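Local atomic coordinates of ATP-dependent DNA helicase PIF1 (PDB entry 7OTJ), a protein that couples ATP hydrolysis to 5'-3' unwinding of DNA, and probably resolves G-quadruplex structures and helps maintain nuclear and mitochondrial genome stability. Residues Phe281-Val286 against Val437-Phe442; Cys297-Asp302 against Glu422-Thr427. All coordinates share one frame; numbering follows the deposited sequence.

Contact 1: residues Phe281-Val286 against Val437-Phe442; sequences FLAPQV and VSRIQF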
loop_
_atom_site.group_PDB
_atom_site.type_symbol
_atom_site.label_atom_id
_atom_site.label_comp_id
_atom_site.label_asym_id
_atom_site.label_seq_id
_atom_site.Cartn_x
_atom_site.Cartn_y
_atom_site.Cartn_z
ATOM N N PHE A 281 -9.095 9.773 8.271
ATOM C CA PHE A 281 -9.876 9.150 7.209
ATOM C C PHE A 281 -9.220 9.418 5.859
ATOM O O PHE A 281 -8.828 10.550 5.563
ATOM C CB PHE A 281 -11.310 9.686 7.198
ATOM C CG PHE A 281 -12.228 9.012 8.176
ATOM C CD1 PHE A 281 -11.726 8.377 9.302
ATOM C CD2 PHE A 281 -13.599 9.007 7.965
ATOM C CE1 PHE A 281 -12.573 7.762 10.205
ATOM C CE2 PHE A 281 -14.451 8.388 8.866
ATOM C CZ PHE A 281 -13.938 7.768 9.983
ATOM N N LEU A 282 -9.119 8.374 5.032
ATOM C CA LEU A 282 -8.545 8.532 3.699
ATOM C C LEU A 282 -9.408 9.439 2.833
ATOM O O LEU A 282 -8.885 10.269 2.078
ATOM C CB LEU A 282 -8.370 7.168 3.033
ATOM C CG LEU A 282 -7.798 7.160 1.612
ATOM C CD1 LEU A 282 -6.438 7.844 1.565
ATOM C CD2 LEU A 282 -7.705 5.738 1.066
ATOM N N ALA A 283 -10.727 9.287 2.918
ATOM C CA ALA A 283 -11.625 10.174 2.198
ATOM C C ALA A 283 -11.385 11.611 2.650
ATOM O O ALA A 283 -11.367 11.880 3.862
ATOM C CB ALA A 283 -13.079 9.776 2.443
ATOM N N PRO A 284 -11.212 12.555 1.731
ATOM C CA PRO A 284 -10.818 13.907 2.130
ATOM C C PRO A 284 -11.993 14.738 2.614
ATOM O O PRO A 284 -13.122 14.616 2.134
ATOM C CB PRO A 284 -10.231 14.491 0.840
ATOM C CG PRO A 284 -10.982 13.791 -0.237
ATOM C CD PRO A 284 -11.196 12.384 0.267
ATOM N N GLN A 285 -11.700 15.611 3.579
ATOM C CA GLN A 285 -12.720 16.534 4.059
ATOM C C GLN A 285 -13.139 17.508 2.960
ATOM O O GLN A 285 -14.330 17.811 2.810
ATOM C CB GLN A 285 -12.217 17.284 5.289
ATOM C CG GLN A 285 -13.305 18.069 5.991
ATOM C CD GLN A 285 -12.748 19.024 7.014
ATOM O OE1 GLN A 285 -11.596 19.448 6.918
ATOM N NE2 GLN A 285 -13.558 19.367 8.007
ATOM N N VAL A 286 -12.175 18.027 2.199
ATOM C CA VAL A 286 -12.444 18.892 1.053
ATOM C C VAL A 286 -11.844 18.239 -0.190
ATOM O O VAL A 286 -10.623 18.057 -0.275
ATOM C CB VAL A 286 -11.884 20.308 1.257
ATOM C CG1 VAL A 286 -12.201 21.192 0.056
ATOM C CG2 VAL A 286 -12.439 20.919 2.540
ATOM N N VAL A 437 -18.454 7.587 14.289
ATOM C CA VAL A 437 -18.091 8.711 13.438
ATOM C C VAL A 437 -18.453 8.339 12.007
ATOM O O VAL A 437 -18.269 7.189 11.594
ATOM C CB VAL A 437 -16.590 9.057 13.551
ATOM C CG1 VAL A 437 -16.223 10.113 12.544
ATOM C CG2 VAL A 437 -16.252 9.534 14.946
ATOM N N SER A 438 -19.008 9.301 11.263
ATOM C CA SER A 438 -19.382 9.091 9.870
ATOM C C SER A 438 -18.862 10.229 8.998
ATOM O O SER A 438 -18.986 11.406 9.356
ATOM C CB SER A 438 -20.901 8.978 9.731
ATOM O OG SER A 438 -21.274 8.766 8.382
ATOM N N ARG A 439 -18.320 9.875 7.834
ATOM C CA ARG A 439 -17.949 10.852 6.818
ATOM C C ARG A 439 -18.479 10.387 5.473
ATOM O O ARG A 439 -18.210 9.257 5.052
ATOM C CB ARG A 439 -16.432 11.062 6.718
ATOM C CG ARG A 439 -16.035 11.806 5.437
ATOM C CD ARG A 439 -14.581 12.236 5.423
ATOM N NE ARG A 439 -14.327 13.314 6.370
ATOM C CZ ARG A 439 -13.119 13.748 6.702
ATOM N NH1 ARG A 439 -12.025 13.238 6.154
ATOM N NH2 ARG A 439 -13.007 14.710 7.616
ATOM N N ILE A 440 -19.214 11.264 4.798
ATOM C CA ILE A 440 -19.766 10.983 3.480
ATOM C C ILE A 440 -19.022 11.860 2.488
ATOM O O ILE A 440 -18.983 13.089 2.635
ATOM C CB ILE A 440 -21.282 11.231 3.432
ATOM C CG1 ILE A 440 -21.992 10.319 4.440
ATOM C CG2 ILE A 440 -21.814 11.003 2.024
ATOM C CD1 ILE A 440 -23.491 10.512 4.504
ATOM N N GLN A 441 -18.413 11.224 1.492
ATOM C CA GLN A 441 -17.612 11.910 0.492
ATOM C C GLN A 441 -17.523 11.008 -0.727
ATOM O O GLN A 441 -17.690 9.790 -0.630
ATOM C CB GLN A 441 -16.215 12.239 1.035
ATOM C CG GLN A 441 -15.287 12.962 0.062
ATOM C CD GLN A 441 -15.753 14.367 -0.256
ATOM O OE1 GLN A 441 -16.647 14.569 -1.081
ATOM N NE2 GLN A 441 -15.151 15.351 0.403
ATOM N N PHE A 442 -17.267 11.616 -1.876
ATOM C CA PHE A 442 -16.952 10.831 -3.055
ATOM C C PHE A 442 -15.633 10.096 -2.838
ATOM O O PHE A 442 -14.690 10.663 -2.274
ATOM C CB PHE A 442 -16.866 11.724 -4.289
ATOM C CG PHE A 442 -18.150 12.430 -4.607
ATOM C CD1 PHE A 442 -19.095 11.838 -5.426
ATOM C CD2 PHE A 442 -18.423 13.675 -4.069
ATOM C CE1 PHE A 442 -20.281 12.477 -5.710
ATOM C CE2 PHE A 442 -19.608 14.320 -4.349
ATOM C CZ PHE A 442 -20.538 13.722 -5.173
HETATM O O HOH W 1 -9.186 13.045 6.684
#
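The guanidinium of Arg439 has Gln285 over one face, with Gln285 CA 3.8 Å above the guanidinium plane and over its centre, while Ala283 O and a water molecule lie at its edge, in plane. The Phe281 ring, inclined 77° to that plane, turns its own edge to the same arginine, bringing Phe281 CD2 within 3.7 Å of Arg439 CB. By these contacts the loop between helix 273-279 and strand 286-289 is fastened to strand 435-446, in the antiparallel sheet of the SH3-like 2B domain.

Val437, Arg439 and Gln441 all point from the strand toward the loop. Val437 offers CG1 to Phe281 CZ at 4.2 Å, an apolar touch at one end of the contact. In its middle, Arg439 starts out extended and bends at chi3 (-70°), which swings NE out of line. Arg439 NH1 then donates to Ala283 O at 2.7 Å, the firm direct grip on the loop, and also to the water, which lies within reach of Phe281 O. Arg439 NH2, against CB of Gln285, forms a salt bridge with Asp265, which gives the guanidinium a further protein partner; the paired carboxylate probably compensates the charge of this buried arginine.

Gln441 secures the far end. A bend at chi2 (67°) turns its CD off the line of the chain, and the side chain crosses Pro284 at about a right angle, with Gln441 CG 4.1 Å from Pro284 CD. The amide NE2 also donates to Tyr261 O, and its bond to Pro284 O is nearly straight: Gln441 NE2 to Pro284 O is 2.8 Å, with an N-H...O angle of 174°.

Contact 2: residues Cys297-Asp302 against Glu422-Thr427; sequences CIKNFD and EPEQWT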
loop_
_atom_site.group_PDB
_atom_site.type_symbol
_atom_site.label_atom_id
_atom_site.label_comp_id
_atom_site.label_asym_id
_atom_site.label_seq_id
_atom_site.Cartn_x
_atom_site.Cartn_y
_atom_site.Cartn_z
ATOM N N CYS A 297 -9.383 6.173 -7.317
ATOM C CA CYS A 297 -10.483 5.585 -6.570
ATOM C C CYS A 297 -9.973 5.001 -5.257
ATOM O O CYS A 297 -8.909 4.380 -5.210
ATOM C CB CYS A 297 -11.158 4.502 -7.408
ATOM S SG CYS A 297 -12.539 3.697 -6.600
ATOM N N ILE A 298 -10.730 5.196 -4.180
ATOM C CA ILE A 298 -10.283 4.721 -2.876
ATOM C C ILE A 298 -11.270 3.731 -2.256
ATOM O O ILE A 298 -11.246 3.512 -1.048
ATOM C CB ILE A 298 -10.006 5.898 -1.921
ATOM C CG1 ILE A 298 -11.296 6.673 -1.642
ATOM C CG2 ILE A 298 -8.938 6.812 -2.493
ATOM C CD1 ILE A 298 -11.133 7.805 -0.652
ATOM N N LYS A 299 -12.127 3.113 -3.070
ATOM C CA LYS A 299 -13.028 2.067 -2.605
ATOM C C LYS A 299 -13.082 0.958 -3.644
ATOM O O LYS A 299 -13.007 1.223 -4.848
ATOM C CB LYS A 299 -14.442 2.607 -2.338
ATOM C CG LYS A 299 -15.421 1.556 -1.835
ATOM C CD LYS A 299 -16.709 2.172 -1.322
ATOM C CE LYS A 299 -16.485 2.936 -0.016
ATOM N NZ LYS A 299 -16.129 2.071 1.151
ATOM N N ASN A 300 -13.203 -0.284 -3.173
ATOM C CA ASN A 300 -13.366 -1.441 -4.053
ATOM C C ASN A 300 -14.838 -1.565 -4.423
ATOM O O ASN A 300 -15.632 -2.168 -3.703
ATOM C CB ASN A 300 -12.854 -2.709 -3.378
ATOM C CG ASN A 300 -11.383 -2.626 -3.019
ATOM O OD1 ASN A 300 -10.520 -3.050 -3.787
ATOM N ND2 ASN A 300 -11.092 -2.083 -1.841
ATOM N N PHE A 301 -15.221 -0.967 -5.552
ATOM C CA PHE A 301 -16.601 -1.101 -6.008
ATOM C C PHE A 301 -16.821 -2.419 -6.741
ATOM O O PHE A 301 -17.629 -3.253 -6.322
ATOM C CB PHE A 301 -16.971 0.069 -6.920
ATOM C CG PHE A 301 -17.169 1.361 -6.197
ATOM C CD1 PHE A 301 -18.255 1.537 -5.358
ATOM C CD2 PHE A 301 -16.280 2.407 -6.366
ATOM C CE1 PHE A 301 -18.448 2.727 -4.691
ATOM C CE2 PHE A 301 -16.466 3.603 -5.704
ATOM C CZ PHE A 301 -17.552 3.763 -4.866
ATOM N N ASP A 302 -16.088 -2.625 -7.823
ATOM C CA ASP A 302 -16.266 -3.760 -8.709
ATOM C C ASP A 302 -15.140 -4.761 -8.492
ATOM O O ASP A 302 -14.274 -4.589 -7.631
ATOM C CB ASP A 302 -16.313 -3.288 -10.166
ATOM C CG ASP A 302 -17.057 -4.250 -11.071
ATOM O OD1 ASP A 302 -17.639 -5.227 -10.553
ATOM O OD2 ASP A 302 -17.056 -4.029 -12.301
ATOM N N GLU A 422 -20.519 8.035 -7.292
ATOM C CA GLU A 422 -21.450 8.442 -6.250
ATOM C C GLU A 422 -20.735 8.601 -4.912
ATOM O O GLU A 422 -19.652 8.048 -4.706
ATOM C CB GLU A 422 -22.577 7.417 -6.131
ATOM C CG GLU A 422 -23.483 7.350 -7.350
ATOM C CD GLU A 422 -24.677 6.441 -7.140
ATOM O OE1 GLU A 422 -24.471 5.254 -6.814
ATOM O OE2 GLU A 422 -25.822 6.917 -7.290
ATOM N N PRO A 423 -21.307 9.358 -3.974
ATOM C CA PRO A 423 -20.685 9.471 -2.652
ATOM C C PRO A 423 -20.808 8.178 -1.858
ATOM O O PRO A 423 -21.754 7.404 -2.025
ATOM C CB PRO A 423 -21.465 10.612 -1.987
ATOM C CG PRO A 423 -22.780 10.616 -2.672
ATOM C CD PRO A 423 -22.494 10.223 -4.095
ATOM N N GLU A 424 -19.830 7.961 -0.978
ATOM C CA GLU A 424 -19.752 6.774 -0.140
ATOM C C GLU A 424 -19.613 7.193 1.315
ATOM O O GLU A 424 -19.308 8.348 1.620
ATOM C CB GLU A 424 -18.569 5.886 -0.534
ATOM C CG GLU A 424 -18.725 5.218 -1.877
ATOM C CD GLU A 424 -19.930 4.307 -1.921
ATOM O OE1 GLU A 424 -20.759 4.462 -2.839
ATOM O OE2 GLU A 424 -20.054 3.447 -1.023
ATOM N N GLN A 425 -19.844 6.243 2.218
ATOM C CA GLN A 425 -19.759 6.495 3.651
ATOM C C GLN A 425 -18.626 5.684 4.267
ATOM O O GLN A 425 -18.519 4.476 4.032
ATOM C CB GLN A 425 -21.080 6.167 4.351
ATOM C CG GLN A 425 -21.060 6.473 5.846
ATOM C CD GLN A 425 -22.267 5.930 6.588
ATOM O OE1 GLN A 425 -22.905 4.973 6.151
ATOM N NE2 GLN A 425 -22.578 6.535 7.725
ATOM N N TRP A 426 -17.787 6.356 5.051
ATOM C CA TRP A 426 -16.780 5.721 5.890
ATOM C C TRP A 426 -17.185 5.909 7.344
ATOM O O TRP A 426 -17.550 7.016 7.752
ATOM C CB TRP A 426 -15.388 6.312 5.643
ATOM C CG TRP A 426 -14.812 6.011 4.282
ATOM C CD1 TRP A 426 -13.902 5.043 3.971
ATOM C CD2 TRP A 426 -15.106 6.691 3.055
ATOM N NE1 TRP A 426 -13.611 5.075 2.629
ATOM C CE2 TRP A 426 -14.338 6.077 2.043
ATOM C CE3 TRP A 426 -15.947 7.756 2.715
ATOM C CZ2 TRP A 426 -14.384 6.494 0.713
ATOM C CZ3 TRP A 426 -15.992 8.168 1.392
ATOM C CH2 TRP A 426 -15.215 7.539 0.409
ATOM N N THR A 427 -17.125 4.832 8.121
ATOM C CA THR A 427 -17.613 4.842 9.492
ATOM C C THR A 427 -16.547 4.298 10.426
ATOM O O THR A 427 -15.865 3.322 10.099
ATOM C CB THR A 427 -18.890 4.010 9.647
ATOM O OG1 THR A 427 -18.621 2.653 9.270
ATOM C CG2 THR A 427 -20.011 4.566 8.784
#
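Ile298 meets Trp426 just beyond the end of strand 294-297, its CD1 lying 3.8 Å from Trp426 CZ2 as the two side chains cross at about a right angle. Next comes Lys299, which runs between two partners. Its CD and CE pass across the side chain of Glu424, with Lys299 CE 3.6 Å from Glu424 CB. A bend at chi3 (-70°) carries CE over one face of the indole, offset toward the rim, and a second at chi4 brings NZ near the pyrrole part. Lys299 NZ is 4.6 Å from the centroid of the five-membered ring of Trp426 and 28° off its normal, an off-centre cation-pi interaction. Phe301 completes the segment's part. Lys299 CG covers one face of its ring, and Glu424 comes tip to tip at the edge, with OE1 3.4 Å from Phe301 CE1 and the carboxylate 86° from the ring plane.

The loop is thus laid against strand 424-429 of the 2B sheet, with Pro443 packing beside Ile298, Phe301 and Trp426. Lys299 NZ and Glu424 OE2 are 4.7 Å apart, too far for a salt bridge, so opposite charge probably adds longer-range attraction to aliphatic-aromatic contacts, the cation-pi interaction and Glu424 OE1, which probably suits the slightly positive ring-edge hydrogens.

Overall arrangement
Contacts 1 and 2 have centres 10 Å apart and use neighbouring antiparallel strands, 435-446 and 424-429, of the same 2B sheet. Along the chain the order is 281-286, 297-302, 422-427, 437-442, so contact 2 falls wholly within the sequence span of contact 1. They also touch directly: Gln441 O is 2.8 Å from Glu424 N, a probable strand-to-strand hydrogen bond, and Ala283 CB packs 3.5 Å from Trp426 CZ3. Two early loops of the domain are therefore held on a hairpin that follows a region of which residues 324-387 are not modelled. Each contact comes within about 6 Å, nearest atoms, of the bound nucleic acid, consistent with a place near it though not touching it, away from the nucleotide site.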